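PDB 1IA6: cellulase CEL9M from Clostridium cellulolyticum, which probably hydrolyses internal beta-1,4-glucosidic linkages in cellulose and related beta-glucans, as a family 9 glycoside hydrolase. Local coordinates for residues D232-I237 / Q274-A279; F282-W287 / L318-Q323; T289-T292 / L298-L301. All coordinates share one frame; numbering follows the deposited sequence. Where two conformers were deposited one is given.

Contact 1 (D232-I237 / Q274-A279)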
# COMPACT_ATOMS: atom_id res chain seq x y z
N ASP A 232 3.03 -7.42 -24.14
CA ASP A 232 1.83 -6.70 -23.69
C ASP A 232 2.24 -5.45 -22.91
O ASP A 232 1.74 -4.36 -23.16
CB ASP A 232 0.98 -7.56 -22.73
CG ASP A 232 0.20 -8.65 -23.44
OD1 ASP A 232 0.12 -8.63 -24.68
OD2 ASP A 232 -0.35 -9.51 -22.73
N ALA A 233 3.15 -5.64 -21.96
CA ALA A 233 3.61 -4.55 -21.11
C ALA A 233 4.12 -3.33 -21.88
O ALA A 233 3.76 -2.20 -21.55
CB ALA A 233 4.69 -5.05 -20.16
N GLU A 234 4.95 -3.56 -22.89
CA GLU A 234 5.49 -2.44 -23.65
C GLU A 234 4.40 -1.66 -24.38
O GLU A 234 4.54 -0.47 -24.63
CB GLU A 234 6.55 -2.93 -24.64
CG GLU A 234 7.72 -3.62 -23.96
CD GLU A 234 9.01 -3.49 -24.73
OE1 GLU A 234 9.53 -2.36 -24.81
OE2 GLU A 234 9.49 -4.51 -25.27
N GLN A 235 3.31 -2.34 -24.71
CA GLN A 235 2.20 -1.72 -25.40
C GLN A 235 1.30 -0.95 -24.42
O GLN A 235 0.90 0.18 -24.70
CB GLN A 235 1.39 -2.79 -26.13
CG GLN A 235 0.17 -2.27 -26.87
CD GLN A 235 -0.67 -3.39 -27.45
OE1 GLN A 235 -1.88 -3.45 -27.24
NE2 GLN A 235 -0.03 -4.29 -28.19
N PHE A 236 1.01 -1.55 -23.28
CA PHE A 236 0.15 -0.91 -22.29
C PHE A 236 0.74 0.32 -21.61
O PHE A 236 0.02 1.28 -21.33
CB PHE A 236 -0.27 -1.92 -21.21
CG PHE A 236 -1.08 -3.07 -21.72
CD1 PHE A 236 -2.07 -2.86 -22.68
CD2 PHE A 236 -0.87 -4.35 -21.24
CE1 PHE A 236 -2.84 -3.93 -23.14
CE2 PHE A 236 -1.63 -5.42 -21.69
CZ PHE A 236 -2.62 -5.21 -22.65
N ILE A 237 2.04 0.31 -21.36
CA ILE A 237 2.64 1.45 -20.68
C ILE A 237 2.65 2.71 -21.54
O ILE A 237 2.82 3.81 -21.02
CB ILE A 237 4.08 1.12 -20.21
CG1 ILE A 237 4.53 2.16 -19.18
CG2 ILE A 237 5.03 1.09 -21.40
CD1 ILE A 237 5.80 1.80 -18.45
N GLN A 274 16.46 1.91 -23.55
CA GLN A 274 16.78 3.26 -23.12
C GLN A 274 15.57 4.11 -22.72
O GLN A 274 15.65 4.90 -21.78
CB GLN A 274 17.56 4.00 -24.21
CG GLN A 274 18.18 5.32 -23.76
CD GLN A 274 19.16 5.14 -22.62
OE1 GLN A 274 20.00 4.24 -22.65
NE2 GLN A 274 19.07 6.00 -21.61
N ILE A 275 14.46 3.93 -23.42
CA ILE A 275 13.25 4.69 -23.14
C ILE A 275 12.82 4.56 -21.68
O ILE A 275 12.37 5.54 -21.07
CB ILE A 275 12.08 4.24 -24.05
CG1 ILE A 275 10.84 5.07 -23.75
CG2 ILE A 275 11.81 2.75 -23.85
CD1 ILE A 275 9.66 4.77 -24.64
N TYR A 276 12.95 3.37 -21.12
CA TYR A 276 12.57 3.13 -19.72
C TYR A 276 13.62 3.67 -18.77
O TYR A 276 13.30 4.19 -17.70
CB TYR A 276 12.34 1.63 -19.48
CG TYR A 276 11.32 1.04 -20.43
CD1 TYR A 276 10.06 1.61 -20.55
CD2 TYR A 276 11.65 -0.04 -21.24
CE1 TYR A 276 9.14 1.12 -21.47
CE2 TYR A 276 10.73 -0.54 -22.17
CZ TYR A 276 9.48 0.05 -22.28
OH TYR A 276 8.58 -0.41 -23.21
N LYS A 277 14.89 3.57 -19.16
CA LYS A 277 15.96 4.08 -18.32
C LYS A 277 15.83 5.60 -18.23
O LYS A 277 16.06 6.19 -17.18
CB LYS A 277 17.33 3.71 -18.90
CG LYS A 277 17.63 2.22 -18.87
CD LYS A 277 19.00 1.93 -19.46
CE LYS A 277 19.32 0.45 -19.40
NZ LYS A 277 20.63 0.15 -20.04
N ASP A 278 15.46 6.24 -19.34
CA ASP A 278 15.30 7.69 -19.36
C ASP A 278 14.12 8.13 -18.50
O ASP A 278 14.16 9.17 -17.85
CB ASP A 278 15.11 8.21 -20.78
CG ASP A 278 16.37 8.11 -21.63
OD1 ASP A 278 17.48 8.05 -21.05
OD2 ASP A 278 16.25 8.12 -22.87
N ALA A 279 13.05 7.34 -18.51
CA ALA A 279 11.87 7.67 -17.71
C ALA A 279 12.22 7.69 -16.23
O ALA A 279 11.83 8.61 -15.50
CB ALA A 279 10.76 6.65 -17.97
O HOH W 1 7.08 0.99 -25.03
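Tyr276 and Glu234 form a side-chain hydrogen bond at the edge of a largely buried contact between helices 274-289 and 228-236, on the outer part of the all-helical (alpha/alpha)6 barrel expected of family 9 hydrolases. The backbones stay well apart, with 9.8 Å between the CA atoms of Glu234 and Tyr276, so long side chains must span the gap. A tyrosine suits this task because its ring can lie among apolar neighbours while its hydroxyl reaches a polar partner. Tyr276 OH donates to Glu234 OE1 over 2.7 Å and uses the anti lone pair of that oxygen, the one turned away from the other carboxylate oxygen. The carboxylate and ring planes stand 59° apart. The same OE1 forms a salt bridge with Lys273, just ahead of the tyrosine's helix, which probably stabilises the carboxylate in its charged form.

Leu267, Ala268 and Thr271 of helix 260-271 and Met248 from a loop also pack on Tyr276. Ile237 CG2 reaches Tyr276 CE1 at 4.1 Å. This branched apolar residue also touches Ala214 of helix 210-224, and its side chain is about 6 Å from that of the calcium ligand Asp211. A water ties the tyrosine to the backbone as well: it donates one hydrogen to Tyr276 OH, 2.7 Å away, and the other to Glu234 O at 3.0 Å.

Contact 2 (F282-W287 / L318-Q323). Unlike the reference sequence in segment 282-287: Phe282 (reference Ile).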
# COMPACT_ATOMS: atom_id res chain seq x y z
N PHE A 282 14.57 10.67 -15.38
CA PHE A 282 13.82 11.92 -15.34
C PHE A 282 13.14 12.10 -13.99
O PHE A 282 13.30 13.13 -13.33
CB PHE A 282 12.74 11.96 -16.43
CG PHE A 282 11.88 13.20 -16.38
CD1 PHE A 282 12.28 14.37 -17.02
CD2 PHE A 282 10.70 13.20 -15.65
CE1 PHE A 282 11.51 15.53 -16.93
CE2 PHE A 282 9.92 14.36 -15.55
CZ PHE A 282 10.33 15.52 -16.20
N ASN A 283 12.37 11.09 -13.59
CA ASN A 283 11.65 11.15 -12.33
C ASN A 283 12.58 11.36 -11.14
O ASN A 283 12.31 12.19 -10.28
CB ASN A 283 10.82 9.88 -12.13
CG ASN A 283 10.16 9.83 -10.77
OD1 ASN A 283 10.69 9.23 -9.84
ND2 ASN A 283 9.01 10.49 -10.64
N PHE A 284 13.69 10.62 -11.10
CA PHE A 284 14.63 10.76 -10.00
C PHE A 284 15.26 12.15 -9.97
O PHE A 284 15.32 12.77 -8.91
CB PHE A 284 15.74 9.69 -10.11
CG PHE A 284 15.27 8.29 -9.80
CD1 PHE A 284 13.98 8.06 -9.32
CD2 PHE A 284 16.13 7.22 -9.96
CE1 PHE A 284 13.56 6.76 -9.01
CE2 PHE A 284 15.72 5.92 -9.65
CZ PHE A 284 14.44 5.69 -9.17
N ASN A 285 15.71 12.63 -11.12
CA ASN A 285 16.32 13.96 -11.18
C ASN A 285 15.31 15.05 -10.87
O ASN A 285 15.67 16.11 -10.35
CB ASN A 285 16.95 14.20 -12.56
CG ASN A 285 18.22 13.39 -12.76
OD1 ASN A 285 18.96 13.13 -11.81
ND2 ASN A 285 18.48 13.00 -14.00
N TYR A 286 14.04 14.79 -11.18
CA TYR A 286 12.99 15.76 -10.91
C TYR A 286 12.81 15.88 -9.40
O TYR A 286 12.67 16.99 -8.87
CB TYR A 286 11.69 15.31 -11.58
CG TYR A 286 10.55 16.30 -11.43
CD1 TYR A 286 9.73 16.28 -10.31
CD2 TYR A 286 10.31 17.26 -12.42
CE1 TYR A 286 8.70 17.21 -10.16
CE2 TYR A 286 9.28 18.18 -12.28
CZ TYR A 286 8.48 18.15 -11.15
OH TYR A 286 7.45 19.06 -11.03
N TRP A 287 12.84 14.75 -8.70
CA TRP A 287 12.69 14.77 -7.25
C TRP A 287 13.90 15.37 -6.55
O TRP A 287 13.78 15.96 -5.49
CB TRP A 287 12.44 13.35 -6.72
CG TRP A 287 10.99 13.02 -6.64
CD1 TRP A 287 10.14 12.77 -7.68
CD2 TRP A 287 10.18 12.98 -5.45
NE1 TRP A 287 8.86 12.59 -7.22
CE2 TRP A 287 8.86 12.71 -5.86
CE3 TRP A 287 10.46 13.15 -4.09
CZ2 TRP A 287 7.80 12.60 -4.94
CZ3 TRP A 287 9.41 13.04 -3.18
CH2 TRP A 287 8.10 12.77 -3.62
N LEU A 318 15.50 3.07 -3.65
CA LEU A 318 16.32 2.03 -3.02
C LEU A 318 16.28 0.71 -3.78
O LEU A 318 17.26 -0.04 -3.78
CB LEU A 318 15.88 1.81 -1.56
CG LEU A 318 16.17 2.98 -0.62
CD1 LEU A 318 15.87 2.56 0.81
CD2 LEU A 318 17.62 3.42 -0.75
N VAL A 319 15.16 0.41 -4.43
CA VAL A 319 15.07 -0.82 -5.21
C VAL A 319 16.01 -0.65 -6.40
O VAL A 319 16.75 -1.57 -6.76
CB VAL A 319 13.63 -1.07 -5.71
CG1 VAL A 319 13.60 -2.29 -6.63
CG2 VAL A 319 12.71 -1.29 -4.53
N TYR A 320 15.99 0.54 -6.99
CA TYR A 320 16.84 0.86 -8.12
C TYR A 320 18.32 0.73 -7.73
O TYR A 320 19.13 0.24 -8.51
CB TYR A 320 16.56 2.29 -8.59
CG TYR A 320 17.46 2.77 -9.71
CD1 TYR A 320 17.25 2.34 -11.02
CD2 TYR A 320 18.51 3.64 -9.46
CE1 TYR A 320 18.07 2.79 -12.06
CE2 TYR A 320 19.34 4.09 -10.49
CZ TYR A 320 19.11 3.66 -11.79
OH TYR A 320 19.91 4.11 -12.81
N CYS A 321 18.65 1.17 -6.52
CA CYS A 321 20.03 1.12 -6.04
C CYS A 321 20.62 -0.27 -5.86
O CYS A 321 21.84 -0.42 -5.72
CB CYS A 321 20.17 1.91 -4.73
SG CYS A 321 20.15 3.70 -4.97
N LYS A 322 19.78 -1.30 -5.87
CA LYS A 322 20.27 -2.66 -5.73
C LYS A 322 21.22 -2.98 -6.88
O LYS A 322 22.29 -3.56 -6.68
CB LYS A 322 19.12 -3.66 -5.73
CG LYS A 322 18.26 -3.64 -4.48
CD LYS A 322 17.11 -4.63 -4.57
CE LYS A 322 17.61 -6.06 -4.73
NZ LYS A 322 16.49 -7.03 -4.85
N GLN A 323 20.82 -2.60 -8.09
CA GLN A 323 21.64 -2.86 -9.27
C GLN A 323 22.46 -1.66 -9.73
O GLN A 323 23.53 -1.83 -10.31
CB GLN A 323 20.76 -3.34 -10.43
CG GLN A 323 20.00 -4.62 -10.14
CD GLN A 323 19.32 -5.18 -11.37
OE1 GLN A 323 18.61 -4.47 -12.08
NE2 GLN A 323 19.54 -6.47 -11.63
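Phe284 of helix 274-289 and Tyr320 of helix 306-323 meet as a T-shaped (edge-to-face) aromatic pair, in which the phenylalanine supplies the edge and the tyrosine the face. The ring centroids lie 5.3 Å apart and the planes are inclined at 76°. At the tight point, Phe284 CE2 approaches both Tyr320 CG and Tyr320 CD2 at 3.6 Å. It stands over the tyrosine face but off its centre, on the side nearest the backbone, and Phe284 CZ adds a contact of 4.0 Å to Tyr320 CB. Tyr320 CG, anti to the backbone N (chi1 176°), lies beside the carbonyl carbon, and the ring set there takes Phe284 CE2 on one face.

The buried side belongs to Phe284, a purely apolar residue packed against Glu313, Val316 and Met317 of helix 306-323 and Leu329 of helix 327-341. Leu329 also touches Tyr320, as does Leu265 of helix 260-271, so helices 260-271 and 327-341 flank the pair, all four helices probably belonging to the (alpha/alpha)6 barrel expected of family 9.

The other side is looser. Tyr320 is only partly buried, and its hydroxyl end reaches beyond the phenylalanine, with OH 5.6 Å from Phe284 CE2. Tyrosine fits such a boundary, since one part of its ring can receive an apolar neighbour while the polar group stays clear of it. The helices themselves remain distant here, with the CA atoms of Phe284 and Tyr320 10.3 Å apart.

No hydrogen bond joins the two segments. Their attraction therefore rests on dispersion and on the weak electrostatics of a CH-pi approach, the slightly positive hydrogen rim of Phe284 facing the electron-rich phenol ring of Tyr320.

Contact 3 (T289-T292 / L298-L301)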
# COMPACT_ATOMS: atom_id res chain seq x y z
N THR A 289 15.79 17.95 -7.48
CA THR A 289 15.85 19.41 -7.52
C THR A 289 14.56 20.20 -7.78
O THR A 289 14.49 21.38 -7.45
CB THR A 289 16.88 19.86 -8.56
OG1 THR A 289 16.49 19.37 -9.85
CG2 THR A 289 18.25 19.31 -8.23
N GLN A 290 13.56 19.56 -8.38
CA GLN A 290 12.32 20.26 -8.71
C GLN A 290 11.26 20.18 -7.62
O GLN A 290 10.50 21.12 -7.41
CB GLN A 290 11.75 19.71 -10.02
CG GLN A 290 12.71 19.83 -11.20
CD GLN A 290 12.88 21.25 -11.66
OE1 GLN A 290 11.95 21.87 -12.17
NE2 GLN A 290 14.09 21.78 -11.49
N VAL A 291 11.20 19.05 -6.93
CA VAL A 291 10.21 18.88 -5.88
C VAL A 291 10.54 19.76 -4.68
O VAL A 291 11.68 19.79 -4.21
CB VAL A 291 10.11 17.41 -5.44
CG1 VAL A 291 9.15 17.27 -4.28
CG2 VAL A 291 9.65 16.56 -6.61
N THR A 292 9.54 20.47 -4.19
CA THR A 292 9.71 21.37 -3.05
C THR A 292 10.36 20.66 -1.87
O THR A 292 10.03 19.53 -1.55
CB THR A 292 8.36 21.93 -2.58
OG1 THR A 292 7.72 22.63 -3.66
CG2 THR A 292 8.55 22.88 -1.41
N LEU A 298 12.46 17.82 4.16
CA LEU A 298 11.46 16.90 3.62
C LEU A 298 11.06 17.25 2.19
O LEU A 298 10.82 18.41 1.88
CB LEU A 298 10.20 16.93 4.50
CG LEU A 298 8.94 16.22 3.98
CD1 LEU A 298 9.18 14.71 3.93
CD2 LEU A 298 7.76 16.54 4.89
N LYS A 299 10.99 16.24 1.33
CA LYS A 299 10.55 16.45 -0.04
C LYS A 299 9.03 16.49 0.06
O LYS A 299 8.40 15.51 0.45
CB LYS A 299 11.00 15.29 -0.94
CG LYS A 299 12.49 15.28 -1.22
CD LYS A 299 12.88 16.48 -2.07
CE LYS A 299 14.38 16.53 -2.32
NZ LYS A 299 14.73 17.71 -3.15
N TRP A 300 8.46 17.64 -0.28
CA TRP A 300 7.03 17.89 -0.18
C TRP A 300 6.37 17.89 -1.56
O TRP A 300 6.42 18.89 -2.27
CB TRP A 300 6.83 19.26 0.49
CG TRP A 300 5.52 19.48 1.16
CD1 TRP A 300 5.20 19.17 2.45
CD2 TRP A 300 4.36 20.09 0.60
NE1 TRP A 300 3.91 19.56 2.73
CE2 TRP A 300 3.37 20.13 1.61
CE3 TRP A 300 4.05 20.62 -0.66
CZ2 TRP A 300 2.10 20.67 1.39
CZ3 TRP A 300 2.79 21.15 -0.88
CH2 TRP A 300 1.83 21.17 0.15
N LEU A 301 5.74 16.77 -1.92
CA LEU A 301 5.10 16.67 -3.23
C LEU A 301 3.74 17.36 -3.29
O LEU A 301 3.44 18.08 -4.24
CB LEU A 301 4.93 15.20 -3.62
CG LEU A 301 4.32 14.96 -5.01
CD1 LEU A 301 5.29 15.45 -6.08
CD2 LEU A 301 4.02 13.47 -5.19
O HOH W 2 6.65 20.03 -4.72
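Thr292 and Trp300 bring together two irregular segments of the loop that links helices 274-289 and 306-323, a connection in the (alpha/alpha)6 barrel. The end-to-end directions of 289-292 and 298-301 are 84° apart, so the chains cross instead of running side by side, yet the CA atoms of Thr292 and Trp300 come within 5.2 Å. Trp300 N donates to Thr292 O over 2.8 Å, nearly straight at 169°. The return link runs through water: one molecule accepts from Thr292 N at 3.0 Å and donates to Trp300 O at 2.7 Å. Thr292 and Trp300 are thus joined twice through their backbones, once directly and once through the water.

Side chains close the space around this link. Val291, buried and beta-branched, offers a compact apolar surface to the opposing backbone. Its CG1 is the branch that faces the other segment, 3.8 Å from Trp300 O. Thr292 CB also lies against that carbonyl, while the indole of Trp300 leads away to Val306 and Gln395. Leu298 packs on Leu307 and Ala310, and Leu301 on Trp287, so that the loop is seated on both helices it connects.

Lys299 suits its place by combining a long aliphatic chain with an ammonium group. A bend at chi2 (-67°) carries the chain alongside Val291 toward the end of helix 274-289. There NZ hydrogen-bonds to the carbonyl oxygens of Trp287 and Lys288 and to Thr293 OG1; the carbonyls at the C-terminal end of the helix would probably favour its positive charge. Along the way Lys299 CB passes Val291 CG1 at 4.3 Å.

How the contacts relate
Contacts 1 and 2, and likewise contacts 2 and 3, lie on the same side of the chain's centre. Helix 274-289 is the common element: its first turns enter contact 1, its later turns contact 2, with centres 16 Å apart. The loop after this helix forms contact 3, which falls between the two segments of contact 2 in sequence and has its centre 15 Å away. These two touch, through a probable hydrogen bond from Val291 N to Tyr286 O and packing of Trp287 on Leu301. Contacts 1 and 3, with centres 25 Å apart, do not meet. Helix 274-289 thus joins helix 228-236 at its start and helix 306-323 further on, while contact 3 folds the loop after it back on itself and against its last turns.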